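Local structure of shikimate dehydrogenase-like protein HI_0607 (Haemophilus influenzae, 1NPY) at residues A[5-10]-A[33-38]; A[21-26]-A[261-266]; A[114-119]-A[229-234]; A[201-206]-A[223-228]; A[151-156]-A[165-170]. The protein catalyses the NADP(+)-dependent oxidation of shikimate to 3-dehydroshikimate in vitro, far less actively than classical AroE enzymes, so its biological substrate may be another compound. All coordinates share one frame; numbering follows the deposited sequence.

Contact 1: residues A[5-10]-A[33-38]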
# COMPACT_ATOMS: atom_id res chain seq x y z
N ASP A 5 -20.47 -23.57 5.16
CA ASP A 5 -20.89 -22.22 4.81
C ASP A 5 -19.81 -21.19 5.09
O ASP A 5 -20.00 -20.01 4.78
CB ASP A 5 -22.17 -21.82 5.56
CG ASP A 5 -23.38 -22.62 5.13
OD1 ASP A 5 -23.60 -22.81 3.91
OD2 ASP A 5 -24.15 -23.04 6.02
N THR A 6 -18.69 -21.63 5.66
CA THR A 6 -17.58 -20.72 5.94
C THR A 6 -17.08 -20.17 4.61
O THR A 6 -16.87 -20.92 3.65
CB THR A 6 -16.43 -21.50 6.60
OG1 THR A 6 -16.87 -22.06 7.84
CG2 THR A 6 -15.25 -20.61 6.96
N GLN A 7 -16.88 -18.86 4.56
CA GLN A 7 -16.35 -18.24 3.36
C GLN A 7 -14.83 -18.22 3.40
O GLN A 7 -14.26 -17.90 4.44
CB GLN A 7 -16.93 -16.85 3.18
CG GLN A 7 -18.45 -16.97 2.94
CD GLN A 7 -19.33 -16.13 3.86
OE1 GLN A 7 -19.74 -15.04 3.48
NE2 GLN A 7 -19.68 -16.67 5.05
N LEU A 8 -14.18 -18.54 2.28
CA LEU A 8 -12.72 -18.44 2.19
C LEU A 8 -12.31 -17.13 1.54
O LEU A 8 -12.80 -16.76 0.46
CB LEU A 8 -12.15 -19.61 1.39
CG LEU A 8 -10.65 -19.59 1.12
CD1 LEU A 8 -9.81 -19.64 2.38
CD2 LEU A 8 -10.31 -20.75 0.19
N CYS A 9 -11.42 -16.40 2.21
CA CYS A 9 -10.73 -15.28 1.61
C CYS A 9 -9.26 -15.67 1.58
O CYS A 9 -8.83 -16.58 2.32
CB CYS A 9 -10.92 -13.97 2.37
SG CYS A 9 -12.61 -13.37 2.20
N MET A 10 -8.53 -15.04 0.68
CA MET A 10 -7.19 -15.54 0.37
C MET A 10 -6.27 -14.50 -0.24
O MET A 10 -6.66 -13.35 -0.47
CB MET A 10 -7.35 -16.71 -0.60
CG MET A 10 -7.91 -16.39 -1.98
SD MET A 10 -7.91 -17.82 -3.06
CE MET A 10 -6.25 -17.69 -3.69
N LEU A 33 -17.28 -13.74 12.66
CA LEU A 33 -17.51 -13.99 11.23
C LEU A 33 -17.11 -15.38 10.78
O LEU A 33 -16.04 -15.88 11.13
CB LEU A 33 -16.72 -13.00 10.39
CG LEU A 33 -17.24 -11.58 10.34
CD1 LEU A 33 -16.20 -10.54 10.02
CD2 LEU A 33 -18.36 -11.47 9.31
N ASN A 34 -18.01 -16.02 10.03
CA ASN A 34 -17.77 -17.37 9.53
C ASN A 34 -16.98 -17.36 8.23
O ASN A 34 -17.52 -17.59 7.14
CB ASN A 34 -19.11 -18.08 9.30
CG ASN A 34 -18.92 -19.57 9.05
OD1 ASN A 34 -17.88 -20.14 9.39
ND2 ASN A 34 -19.94 -20.21 8.48
N PHE A 35 -15.71 -17.03 8.41
CA PHE A 35 -14.73 -16.77 7.35
C PHE A 35 -13.42 -17.40 7.84
O PHE A 35 -13.16 -17.45 9.05
CB PHE A 35 -14.45 -15.28 7.19
CG PHE A 35 -15.39 -14.52 6.27
CD1 PHE A 35 -16.71 -14.30 6.61
CD2 PHE A 35 -14.90 -13.95 5.10
CE1 PHE A 35 -17.55 -13.57 5.78
CE2 PHE A 35 -15.71 -13.22 4.28
CZ PHE A 35 -17.05 -13.05 4.61
N ILE A 36 -12.61 -17.84 6.88
CA ILE A 36 -11.20 -18.19 7.07
C ILE A 36 -10.35 -17.57 5.97
O ILE A 36 -10.84 -17.25 4.88
CB ILE A 36 -10.96 -19.71 7.07
CG1 ILE A 36 -11.50 -20.36 5.80
CG2 ILE A 36 -11.54 -20.32 8.32
CD1 ILE A 36 -11.02 -21.79 5.53
N TYR A 37 -9.08 -17.33 6.27
CA TYR A 37 -8.16 -16.73 5.33
C TYR A 37 -6.93 -17.63 5.17
O TYR A 37 -6.44 -18.18 6.15
CB TYR A 37 -7.65 -15.39 5.85
CG TYR A 37 -6.98 -14.49 4.83
CD1 TYR A 37 -7.69 -13.45 4.23
CD2 TYR A 37 -5.64 -14.65 4.46
CE1 TYR A 37 -7.10 -12.59 3.32
CE2 TYR A 37 -5.04 -13.78 3.57
CZ TYR A 37 -5.76 -12.73 3.01
OH TYR A 37 -5.22 -11.82 2.14
N LYS A 38 -6.47 -17.79 3.93
CA LYS A 38 -5.18 -18.44 3.71
C LYS A 38 -4.44 -17.86 2.52
O LYS A 38 -5.04 -17.53 1.50
CB LYS A 38 -5.36 -19.94 3.49
CG LYS A 38 -4.07 -20.72 3.71
CD LYS A 38 -4.24 -22.19 3.37
CE LYS A 38 -3.66 -22.50 2.00
NZ LYS A 38 -2.16 -22.38 1.95
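Gln-7 to Met-10 and Phe-35 to Lys-38 pair in parallel as the two strands of a beta-alpha-beta unit, strand 7-12, helix 19-31, strand 35-40, at one margin of the mixed sheet of the substrate-binding domain. Four backbone bonds alternate between the strands: Gln-7 N to Asn-34 O, Ile-36 N to Gln-7 O, Cys-9 N to Ile-36 O and Lys-38 N to Cys-9 O. The third is nearly straight, 2.9 Å from Cys-9 N to Ile-36 O with 174° at the hydrogen; the last is more bent. Ahead of the ladder, Thr-6 OG1 donates to Asn-34 OD1 over 2.7 Å, tilted 32° from the carbonyl plane. Asn-34 CG stands anti to its backbone N (chi1 -169°), which puts CG on the side of Thr-6. Asn-3 OD1 accepts from Asn-34 ND2, and Asn-3 N is bonded to Thr-6 OG1.

Aromatic contacts line the face that carries Gln-7, Cys-9, Phe-35 and Tyr-37, covered by helix 19-31 and, in part, by helix 235-251. Gln-7 CB makes a CH-pi contact over the centre of the Phe-35 ring, 3.9 Å from the centroid, and Cys-9 SG lies in the plane at the ring edge, 3.7 Å from Phe-35 CE2. The Tyr-37 ring has Met-10 CA above its centre and stacks on His-24.

On the other face the packing is aliphatic: Thr-6 CG2 and Leu-8 CD1 both meet Ile-36 CG1, Leu-8 CD1 at 3.9 Å. At the far end Met-10 CB closes to 3.2 Å from Lys-38 O.

Contact 2: residues A[21-26]-A[261-266]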
# COMPACT_ATOMS: atom_id res chain seq x y z
N THR A 21 -2.78 -13.93 6.66
CA THR A 21 -3.37 -15.12 7.28
C THR A 21 -3.49 -14.91 8.80
O THR A 21 -4.53 -15.21 9.40
CB THR A 21 -2.57 -16.38 6.95
OG1 THR A 21 -2.51 -16.54 5.53
CG2 THR A 21 -3.23 -17.65 7.46
N THR A 22 -2.47 -14.34 9.43
CA THR A 22 -2.56 -14.08 10.87
C THR A 22 -3.60 -13.03 11.24
O THR A 22 -4.49 -13.24 12.07
CB THR A 22 -1.16 -13.70 11.37
OG1 THR A 22 -0.26 -14.79 11.11
CG2 THR A 22 -1.14 -13.56 12.88
N PHE A 23 -3.52 -11.92 10.52
CA PHE A 23 -4.31 -10.70 10.75
C PHE A 23 -5.78 -10.94 10.47
O PHE A 23 -6.63 -10.64 11.31
CB PHE A 23 -3.77 -9.61 9.82
CG PHE A 23 -4.40 -8.26 9.97
CD1 PHE A 23 -3.96 -7.38 10.94
CD2 PHE A 23 -5.38 -7.82 9.09
CE1 PHE A 23 -4.52 -6.10 11.06
CE2 PHE A 23 -5.91 -6.54 9.20
CZ PHE A 23 -5.50 -5.69 10.22
N HIS A 24 -6.10 -11.45 9.28
CA HIS A 24 -7.52 -11.62 8.96
C HIS A 24 -8.23 -12.67 9.83
O HIS A 24 -9.36 -12.49 10.30
CB HIS A 24 -7.70 -11.95 7.47
CG HIS A 24 -7.46 -10.80 6.55
ND1 HIS A 24 -6.22 -10.51 6.02
CD2 HIS A 24 -8.32 -9.94 5.97
CE1 HIS A 24 -6.32 -9.45 5.23
NE2 HIS A 24 -7.59 -9.10 5.16
N ASN A 25 -7.57 -13.80 10.08
CA ASN A 25 -8.15 -14.84 10.90
C ASN A 25 -8.38 -14.39 12.35
O ASN A 25 -9.43 -14.69 12.93
CB ASN A 25 -7.34 -16.15 10.86
CG ASN A 25 -7.50 -16.90 9.54
OD1 ASN A 25 -6.50 -17.21 8.87
ND2 ASN A 25 -8.73 -17.18 9.14
N TYR A 26 -7.47 -13.60 12.88
CA TYR A 26 -7.71 -13.00 14.19
C TYR A 26 -8.98 -12.17 14.23
O TYR A 26 -9.80 -12.30 15.16
CB TYR A 26 -6.51 -12.16 14.58
CG TYR A 26 -6.58 -11.53 15.96
CD1 TYR A 26 -6.18 -12.22 17.10
CD2 TYR A 26 -7.04 -10.23 16.10
CE1 TYR A 26 -6.24 -11.62 18.37
CE2 TYR A 26 -7.10 -9.63 17.36
CZ TYR A 26 -6.70 -10.33 18.48
OH TYR A 26 -6.76 -9.70 19.72
N ALA A 261 -5.63 -2.52 16.11
CA ALA A 261 -4.33 -2.43 16.76
C ALA A 261 -3.95 -3.78 17.38
O ALA A 261 -2.79 -4.17 17.29
CB ALA A 261 -4.30 -1.30 17.78
N GLU A 262 -4.89 -4.49 17.99
CA GLU A 262 -4.58 -5.82 18.52
C GLU A 262 -4.21 -6.81 17.43
O GLU A 262 -3.26 -7.59 17.58
CB GLU A 262 -5.76 -6.36 19.32
CG GLU A 262 -6.04 -5.54 20.56
CD GLU A 262 -7.19 -6.13 21.36
OE1 GLU A 262 -6.92 -6.93 22.27
OE2 GLU A 262 -8.34 -5.83 21.00
N ALA A 263 -4.94 -6.77 16.32
CA ALA A 263 -4.64 -7.63 15.17
C ALA A 263 -3.27 -7.35 14.57
O ALA A 263 -2.54 -8.29 14.26
CB ALA A 263 -5.75 -7.49 14.12
N ALA A 264 -2.91 -6.08 14.46
CA ALA A 264 -1.65 -5.65 13.88
C ALA A 264 -0.51 -6.13 14.77
O ALA A 264 0.50 -6.63 14.26
CB ALA A 264 -1.63 -4.13 13.73
N ALA A 265 -0.72 -6.04 16.09
CA ALA A 265 0.28 -6.48 17.07
C ALA A 265 0.43 -8.00 17.05
O ALA A 265 1.55 -8.54 17.19
CB ALA A 265 -0.08 -5.99 18.47
N PHE A 266 -0.68 -8.69 16.81
CA PHE A 266 -0.73 -10.14 16.75
C PHE A 266 0.04 -10.65 15.53
O PHE A 266 0.70 -11.68 15.65
CB PHE A 266 -2.18 -10.60 16.69
CG PHE A 266 -2.38 -12.08 16.77
CD1 PHE A 266 -2.06 -12.78 17.92
CD2 PHE A 266 -3.01 -12.75 15.73
CE1 PHE A 266 -2.32 -14.14 18.01
CE2 PHE A 266 -3.26 -14.11 15.82
CZ PHE A 266 -2.90 -14.79 16.95
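Thr-22 OG1 bonds back to Asn-18 O, while the CG2 branch of Thr-22 turns across to the C-terminal helix and rests 3.5 Å from Phe-266 CD2. The rest of this helix-helix contact is mostly apolar: segments 21-26 and 261-266 run roughly antiparallel, at 146°, with their axes 8.6 Å apart. Tyr-26 is central. CG of Tyr-26 is anti to the backbone N (chi1 -177°), which sets CG toward the other helix; the ring lies between Ala-263 and Phe-266. Its CD1 sits 3.5 Å above the plane of the Phe-266 ring, toward the rim, in an oblique aromatic pair with planes at 35°. Tyr-26 CD2, meanwhile, meets Ala-263 CB at 3.6 Å, and Tyr-26 OH comes 3.5 Å from Glu-262 CB. The small Ala-263 methyl is thus shared by two rings, for Phe-23 CE1 reaches Ala-263 CB at 3.6 Å. The same Phe-23 CE1 lies near Ala-264 N, which is at the edge of the ring.

Phe-23 also packs against Ala-243 and Val-244 of helix 235-251, and Ala-264 touches Val-240 there. Helix 19-31 therefore lies between strand 35-40, reached by Thr-21 and Asn-25, and the helices 235-251 and 257-268 that complete the chain.

Contact 3: residues A[114-119]-A[229-234]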
# COMPACT_ATOMS: atom_id res chain seq x y z
N TYR A 114 -4.06 12.76 8.20
CA TYR A 114 -3.02 13.65 8.70
C TYR A 114 -3.23 15.11 8.26
O TYR A 114 -2.38 15.98 8.49
CB TYR A 114 -1.66 13.10 8.28
CG TYR A 114 -1.18 11.96 9.15
CD1 TYR A 114 -0.50 12.22 10.33
CD2 TYR A 114 -1.50 10.64 8.84
CE1 TYR A 114 -0.09 11.20 11.16
CE2 TYR A 114 -1.11 9.62 9.66
CZ TYR A 114 -0.40 9.90 10.81
OH TYR A 114 0.01 8.90 11.65
N HIS A 115 -4.35 15.38 7.61
CA HIS A 115 -4.70 16.73 7.13
C HIS A 115 -3.56 17.38 6.36
O HIS A 115 -3.17 18.53 6.59
CB HIS A 115 -5.12 17.60 8.31
CG HIS A 115 -6.16 16.99 9.18
ND1 HIS A 115 -7.44 16.71 8.72
CD2 HIS A 115 -6.14 16.63 10.48
CE1 HIS A 115 -8.15 16.19 9.71
NE2 HIS A 115 -7.38 16.13 10.78
N LEU A 116 -2.98 16.62 5.43
CA LEU A 116 -1.88 17.18 4.67
C LEU A 116 -2.46 18.27 3.79
O LEU A 116 -3.56 18.12 3.26
CB LEU A 116 -1.18 16.13 3.80
CG LEU A 116 -0.63 14.98 4.63
CD1 LEU A 116 0.25 14.08 3.79
CD2 LEU A 116 0.18 15.45 5.85
N ASN A 117 -1.70 19.34 3.63
CA ASN A 117 -2.10 20.59 2.97
C ASN A 117 -1.82 20.48 1.48
O ASN A 117 -0.65 20.40 1.07
CB ASN A 117 -1.19 21.66 3.59
CG ASN A 117 -1.44 23.05 3.05
OD1 ASN A 117 -0.81 24.01 3.52
ND2 ASN A 117 -2.35 23.18 2.10
N LYS A 118 -2.86 20.43 0.65
CA LYS A 118 -2.68 20.28 -0.80
C LYS A 118 -1.85 21.40 -1.45
O LYS A 118 -1.39 21.24 -2.57
CB LYS A 118 -4.01 20.13 -1.54
CG LYS A 118 -4.87 21.40 -1.54
CD LYS A 118 -6.15 21.24 -2.33
CE LYS A 118 -6.82 22.59 -2.61
NZ LYS A 118 -5.95 23.73 -3.06
N ASN A 119 -1.66 22.51 -0.75
CA ASN A 119 -0.83 23.59 -1.27
C ASN A 119 0.65 23.40 -0.97
O ASN A 119 1.50 24.16 -1.43
CB ASN A 119 -1.31 24.92 -0.68
CG ASN A 119 -2.69 25.27 -1.16
OD1 ASN A 119 -2.97 25.17 -2.36
ND2 ASN A 119 -3.58 25.65 -0.25
N GLY A 229 11.24 16.82 15.58
CA GLY A 229 9.87 17.17 15.90
C GLY A 229 8.95 17.37 14.72
O GLY A 229 8.00 18.16 14.79
N LYS A 230 9.21 16.64 13.64
CA LYS A 230 8.39 16.72 12.44
C LYS A 230 7.25 15.70 12.56
O LYS A 230 7.34 14.77 13.35
CB LYS A 230 9.26 16.41 11.22
CG LYS A 230 10.54 17.21 11.08
CD LYS A 230 10.26 18.70 11.15
CE LYS A 230 11.41 19.60 10.76
NZ LYS A 230 10.97 21.02 10.62
N GLN A 231 6.19 15.87 11.78
CA GLN A 231 5.12 14.90 11.69
C GLN A 231 5.64 13.70 10.90
O GLN A 231 6.35 13.90 9.92
CB GLN A 231 3.94 15.52 10.95
CG GLN A 231 2.74 14.62 10.80
CD GLN A 231 1.57 15.35 10.19
OE1 GLN A 231 0.96 16.21 10.83
NE2 GLN A 231 1.24 15.02 8.95
N THR A 232 5.35 12.49 11.36
CA THR A 232 5.72 11.29 10.62
C THR A 232 4.55 10.34 10.35
O THR A 232 3.62 10.23 11.15
CB THR A 232 6.79 10.47 11.32
OG1 THR A 232 6.32 10.00 12.59
CG2 THR A 232 8.03 11.25 11.60
N ILE A 233 4.62 9.71 9.19
CA ILE A 233 3.71 8.66 8.73
C ILE A 233 4.57 7.46 8.33
O ILE A 233 5.49 7.64 7.54
CB ILE A 233 2.88 9.13 7.52
CG1 ILE A 233 2.24 10.48 7.84
CG2 ILE A 233 1.77 8.11 7.17
CD1 ILE A 233 1.45 11.02 6.70
N SER A 234 4.31 6.29 8.90
CA SER A 234 5.20 5.14 8.75
C SER A 234 4.54 4.12 7.85
O SER A 234 3.33 4.14 7.69
CB SER A 234 5.44 4.54 10.15
OG SER A 234 5.64 3.15 10.03
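At the Schellman motif that ends helix 102-113, Tyr-114 packs on Ile-233 of the edge strand 231-233 of the Rossmann-type nucleotide-binding sheet; His-115 is the C-prime residue of the motif. Ile-233 CG1 lies over the centre of the Tyr-114 ring in a CH-pi contact, 3.8 Å from the centroid and 6° off the normal, as the two side chains slide past each other in opposite directions. Ile-233 CG1 stands beside the backbone N, anti to the carbonyl carbon (chi1 -50°), and beyond it Ile-233 CD1 reaches 3.7 Å from Tyr-114 CD2.

Gln-231 extends its chain toward the same turn. Gln-231 NE2 lies 3.5 Å from Tyr-114 CB and 3.3 Å from Leu-116 CD2, an amide tip wedged against hydrocarbon, with the amide and tyrosine ring planes 49° apart. Leu-116 CD1 adds a looser touch, 4.4 Å from Ile-233 CD1.

Leu-116 also meets Val-208 of strand 208-211 and Phe-143. Strand 231-233 pairs in parallel with strand 208-211 through the backbones of Gln-231 and Ile-233, while Thr-232, directed away from Tyr-114, meets helix 220-227. The segment 114-119 itself leads from helix 102-113 into strand 122-125 of this same sheet.

Contact 4: residues A[201-206]-A[223-228]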
# COMPACT_ATOMS: atom_id res chain seq x y z
N ALA A 201 19.47 17.99 6.11
CA ALA A 201 19.14 19.39 5.83
C ALA A 201 17.76 19.52 5.20
O ALA A 201 17.04 20.50 5.41
CB ALA A 201 20.19 19.99 4.91
N PHE A 202 17.43 18.53 4.38
CA PHE A 202 16.11 18.51 3.76
C PHE A 202 14.99 18.23 4.75
O PHE A 202 13.95 18.90 4.76
CB PHE A 202 16.14 17.43 2.68
CG PHE A 202 15.64 17.93 1.37
CD1 PHE A 202 16.46 18.65 0.54
CD2 PHE A 202 14.33 17.68 1.01
CE1 PHE A 202 15.99 19.12 -0.67
CE2 PHE A 202 13.85 18.16 -0.19
CZ PHE A 202 14.68 18.87 -1.03
N ILE A 203 15.20 17.22 5.58
CA ILE A 203 14.25 16.86 6.64
C ILE A 203 14.05 18.04 7.59
O ILE A 203 12.93 18.31 7.99
CB ILE A 203 14.73 15.61 7.42
CG1 ILE A 203 14.96 14.46 6.44
CG2 ILE A 203 13.75 15.28 8.54
CD1 ILE A 203 15.72 13.25 6.96
N ASP A 204 15.13 18.75 7.92
CA ASP A 204 15.04 19.89 8.83
C ASP A 204 14.06 20.94 8.31
O ASP A 204 13.40 21.63 9.09
CB ASP A 204 16.39 20.60 8.96
CG ASP A 204 17.41 19.86 9.81
OD1 ASP A 204 17.06 18.97 10.60
OD2 ASP A 204 18.63 20.17 9.75
N ASN A 205 14.08 21.12 6.99
CA ASN A 205 13.31 22.15 6.30
C ASN A 205 11.90 21.72 5.92
O ASN A 205 11.10 22.52 5.42
CB ASN A 205 14.08 22.61 5.07
CG ASN A 205 15.30 23.41 5.44
OD1 ASN A 205 16.36 23.25 4.84
ND2 ASN A 205 15.16 24.24 6.46
N ALA A 206 11.59 20.45 6.17
CA ALA A 206 10.29 19.90 5.82
C ALA A 206 9.40 19.94 7.06
O ALA A 206 9.88 20.23 8.15
CB ALA A 206 10.48 18.47 5.28
N ARG A 223 13.38 8.28 12.09
CA ARG A 223 14.01 8.60 13.37
C ARG A 223 14.53 10.03 13.42
O ARG A 223 14.31 10.73 14.42
CB ARG A 223 15.20 7.66 13.62
CG ARG A 223 14.91 6.34 14.30
CD ARG A 223 15.87 6.08 15.46
NE ARG A 223 15.41 5.06 16.40
CZ ARG A 223 15.47 3.77 16.12
NH1 ARG A 223 15.97 3.41 14.95
NH2 ARG A 223 15.05 2.85 16.97
N TYR A 224 15.22 10.46 12.37
CA TYR A 224 15.69 11.84 12.31
C TYR A 224 14.54 12.85 12.27
O TYR A 224 14.56 13.83 13.00
CB TYR A 224 16.68 12.07 11.16
CG TYR A 224 17.28 13.45 11.21
CD1 TYR A 224 18.31 13.75 12.10
CD2 TYR A 224 16.82 14.47 10.40
CE1 TYR A 224 18.81 15.03 12.21
CE2 TYR A 224 17.34 15.75 10.48
CZ TYR A 224 18.35 16.02 11.37
OH TYR A 224 18.89 17.28 11.46
N ALA A 225 13.49 12.56 11.50
CA ALA A 225 12.32 13.44 11.51
C ALA A 225 11.74 13.59 12.92
O ALA A 225 11.32 14.68 13.33
CB ALA A 225 11.27 12.88 10.57
N GLN A 226 11.66 12.48 13.64
CA GLN A 226 11.18 12.51 15.02
C GLN A 226 12.10 13.30 15.95
O GLN A 226 11.64 13.98 16.86
CB GLN A 226 10.97 11.11 15.56
CG GLN A 226 9.83 10.40 14.90
CD GLN A 226 9.66 8.97 15.36
OE1 GLN A 226 10.60 8.38 15.88
NE2 GLN A 226 8.51 8.38 15.06
N ALA A 227 13.40 13.18 15.72
CA ALA A 227 14.38 13.92 16.51
C ALA A 227 14.33 15.42 16.25
O ALA A 227 14.88 16.20 17.05
CB ALA A 227 15.78 13.39 16.19
N ARG A 228 13.73 15.82 15.14
CA ARG A 228 13.54 17.22 14.82
C ARG A 228 12.10 17.67 15.02
O ARG A 228 11.78 18.80 14.67
CB ARG A 228 14.00 17.52 13.39
CG ARG A 228 15.47 17.25 13.15
CD ARG A 228 16.32 18.18 13.99
NE ARG A 228 17.69 17.69 14.10
CZ ARG A 228 18.72 18.44 14.48
NH1 ARG A 228 18.55 19.72 14.82
NH2 ARG A 228 19.93 17.89 14.52
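Two helices of the Rossmann-type nucleotide-binding domain, 200-205 and 220-227, meet here near their C-terminal ends. Their short axes cross at -48° and approach to 9.6 Å. Tyr-224 makes the polar link: its OH donates to Asp-204 OD1 over 2.6 Å, meeting the carboxylate on the syn side, 18° out of its plane. Tyr-224 CG is anti to the backbone N (chi1 -173°), which places CG on the side of helix 200-205.

Arg-228 CG lies over one face of the Tyr-224 ring, offset toward the rim and 3.5 Å above its plane. The charged end of Arg-228 adds a long salt bridge through charge alone, Asp-204 OD1 to Arg-228 NE at 3.8 Å; the oxygen sits well out of the guanidinium plane and no N-H points at it. The positive charge would be expected to favour an ionised Asp-204.

Ile-203 meets the ring of Tyr-224 at its edge: Ile-203 CB lies in the ring plane, and Ile-203 CG2 touches Tyr-224 CD2 at 3.7 Å. Ile-203 CG2 also meets Ala-225 CB at 4.0 Å. Helix 200-205 leads into strand 208-211 and helix 220-227 into strand 231-233, the alternating order of helices and parallel strands of a Rossmann fold.

Contact 5: residues A[151-156]-A[165-170]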
# COMPACT_ATOMS: atom_id res chain seq x y z
N ARG A 151 16.44 7.66 -9.17
CA ARG A 151 17.62 7.31 -9.94
C ARG A 151 17.30 6.68 -11.30
O ARG A 151 18.12 6.82 -12.22
CB ARG A 151 18.55 6.45 -9.09
CG ARG A 151 18.01 5.10 -8.71
CD ARG A 151 18.99 4.28 -7.89
NE ARG A 151 18.31 3.12 -7.30
CZ ARG A 151 17.99 2.02 -7.96
NH1 ARG A 151 18.31 1.86 -9.24
NH2 ARG A 151 17.37 1.03 -7.31
N ASN A 152 16.17 6.01 -11.46
CA ASN A 152 15.70 5.54 -12.77
C ASN A 152 15.06 6.70 -13.53
O ASN A 152 13.90 7.05 -13.31
CB ASN A 152 14.70 4.39 -12.64
CG ASN A 152 14.45 3.66 -13.96
OD1 ASN A 152 14.48 2.42 -14.00
ND2 ASN A 152 14.23 4.39 -15.05
N VAL A 153 15.84 7.30 -14.43
CA VAL A 153 15.44 8.51 -15.14
C VAL A 153 14.22 8.31 -16.04
O VAL A 153 13.33 9.15 -16.08
CB VAL A 153 16.63 9.05 -15.98
CG1 VAL A 153 16.18 10.17 -16.88
CG2 VAL A 153 17.77 9.49 -15.07
N LYS A 154 14.15 7.20 -16.77
CA LYS A 154 13.07 7.06 -17.74
C LYS A 154 11.76 6.81 -17.00
O LYS A 154 10.73 7.38 -17.36
CB LYS A 154 13.36 5.96 -18.77
CG LYS A 154 14.20 6.44 -19.95
CD LYS A 154 14.09 5.51 -21.16
CE LYS A 154 14.67 6.12 -22.43
NZ LYS A 154 13.64 6.48 -23.43
N THR A 155 11.81 5.96 -15.99
CA THR A 155 10.61 5.65 -15.20
C THR A 155 10.20 6.87 -14.39
O THR A 155 9.01 7.18 -14.29
CB THR A 155 10.87 4.46 -14.27
OG1 THR A 155 11.33 3.33 -15.03
CG2 THR A 155 9.57 3.98 -13.64
N GLY A 156 11.17 7.56 -13.82
CA GLY A 156 10.88 8.83 -13.15
C GLY A 156 10.18 9.85 -14.03
O GLY A 156 9.19 10.45 -13.61
N TYR A 165 3.32 16.01 -13.25
CA TYR A 165 4.27 16.52 -12.28
C TYR A 165 5.64 16.70 -12.90
O TYR A 165 5.80 16.57 -14.11
CB TYR A 165 4.31 15.51 -11.13
CG TYR A 165 3.11 15.52 -10.23
CD1 TYR A 165 2.51 16.71 -9.81
CD2 TYR A 165 2.61 14.32 -9.73
CE1 TYR A 165 1.44 16.70 -8.91
CE2 TYR A 165 1.55 14.30 -8.83
CZ TYR A 165 0.97 15.47 -8.45
OH TYR A 165 -0.03 15.39 -7.50
N ALA A 166 6.67 16.99 -12.11
CA ALA A 166 8.01 17.14 -12.65
C ALA A 166 8.94 16.09 -12.07
O ALA A 166 8.72 15.60 -10.96
CB ALA A 166 8.51 18.56 -12.37
N TYR A 167 9.98 15.79 -12.84
CA TYR A 167 11.04 14.87 -12.47
C TYR A 167 12.32 15.64 -12.17
O TYR A 167 12.67 16.56 -12.92
CB TYR A 167 11.30 13.86 -13.58
CG TYR A 167 12.54 13.04 -13.35
CD1 TYR A 167 12.56 11.99 -12.44
CD2 TYR A 167 13.73 13.37 -14.01
CE1 TYR A 167 13.70 11.28 -12.21
CE2 TYR A 167 14.88 12.66 -13.77
CZ TYR A 167 14.86 11.62 -12.87
OH TYR A 167 16.00 10.90 -12.62
N ILE A 168 13.02 15.22 -11.12
CA ILE A 168 14.35 15.73 -10.80
C ILE A 168 15.33 14.59 -10.55
O ILE A 168 15.00 13.57 -9.92
CB ILE A 168 14.32 16.70 -9.60
CG1 ILE A 168 13.74 16.02 -8.34
CG2 ILE A 168 13.54 17.93 -9.99
CD1 ILE A 168 13.71 16.93 -7.10
N ASN A 169 16.54 14.74 -11.08
CA ASN A 169 17.58 13.74 -10.87
C ASN A 169 18.41 14.08 -9.63
O ASN A 169 19.22 13.26 -9.23
CB ASN A 169 18.45 13.56 -12.11
CG ASN A 169 19.29 12.29 -12.07
OD1 ASN A 169 18.77 11.17 -12.04
ND2 ASN A 169 20.60 12.46 -12.06
N SER A 170 18.19 15.23 -8.99
CA SER A 170 18.82 15.51 -7.70
C SER A 170 18.12 16.56 -6.84
O SER A 170 17.24 17.29 -7.31
CB SER A 170 20.28 15.92 -7.90
OG SER A 170 20.35 17.01 -8.80
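The Tyr-167 ring has Val-153 O over the centre of one face, 4.3 Å above its plane, while Gly-156 C approaches obliquely. The contact closes the beta-alpha-beta unit of strand 146-149, helix 153-163 and strand 166-168 in the Rossmann-type domain, with strand 166-168 at the edge of the parallel sheet. Tyr-167 CG is anti to its backbone N (chi1 170°), directed toward helix 153-163, and the ring settles against the backbone of Val-153 and Gly-156. Packing there is close: Gly-156 has no side chain, and its CA and C lie against the ring, each 3.6 Å from Tyr-167 CD1. Gln-157 and Ala-160, farther along the helix, also touch this ring.

Asn-152 stands at the N-cap position of the helix, and Asn-152 O accepts from Gly-156 N at 2.8 Å. The next residue but one, Lys-154, directed away from the strand, is by similarity an NADP(+)-binding residue, and Asn-152 packs on Ser-127, another such residue.

At the phenol end, Tyr-167 OH is hydrogen-bonded to Ala-150 O; Asn-169 OD1, 2.8 Å from Tyr-167 OH, is a second acceptor within reach. Val-153 crosses the tyrosine at about a right angle, Val-153 CG2 touching Tyr-167 OH at 3.3 Å and Asn-169 OD1 at 3.6 Å.

In the fold
The five contacts fall into two groups, one for each domain. Contacts 1 and 2, with centres 15 Å apart, share helix 19-31 and touch: one belongs to the mixed substrate-domain sheet, the other brings the C-terminal helix 257-268 back onto that domain. Contacts 3, 4 and 5 lie in the nucleotide-binding half, between the two segments of contact 2; contact 5 closes before contact 4 opens, both between the segments of contact 3. Contacts 3 and 4, centres 12 Å apart, are joined through Lys-230. Contacts 3 and 5 reach opposite edge strands of one parallel sheet. The substrate-binding half, with the inferred active-site Lys-67, is thus set beside a half that by similarity binds NADP(+).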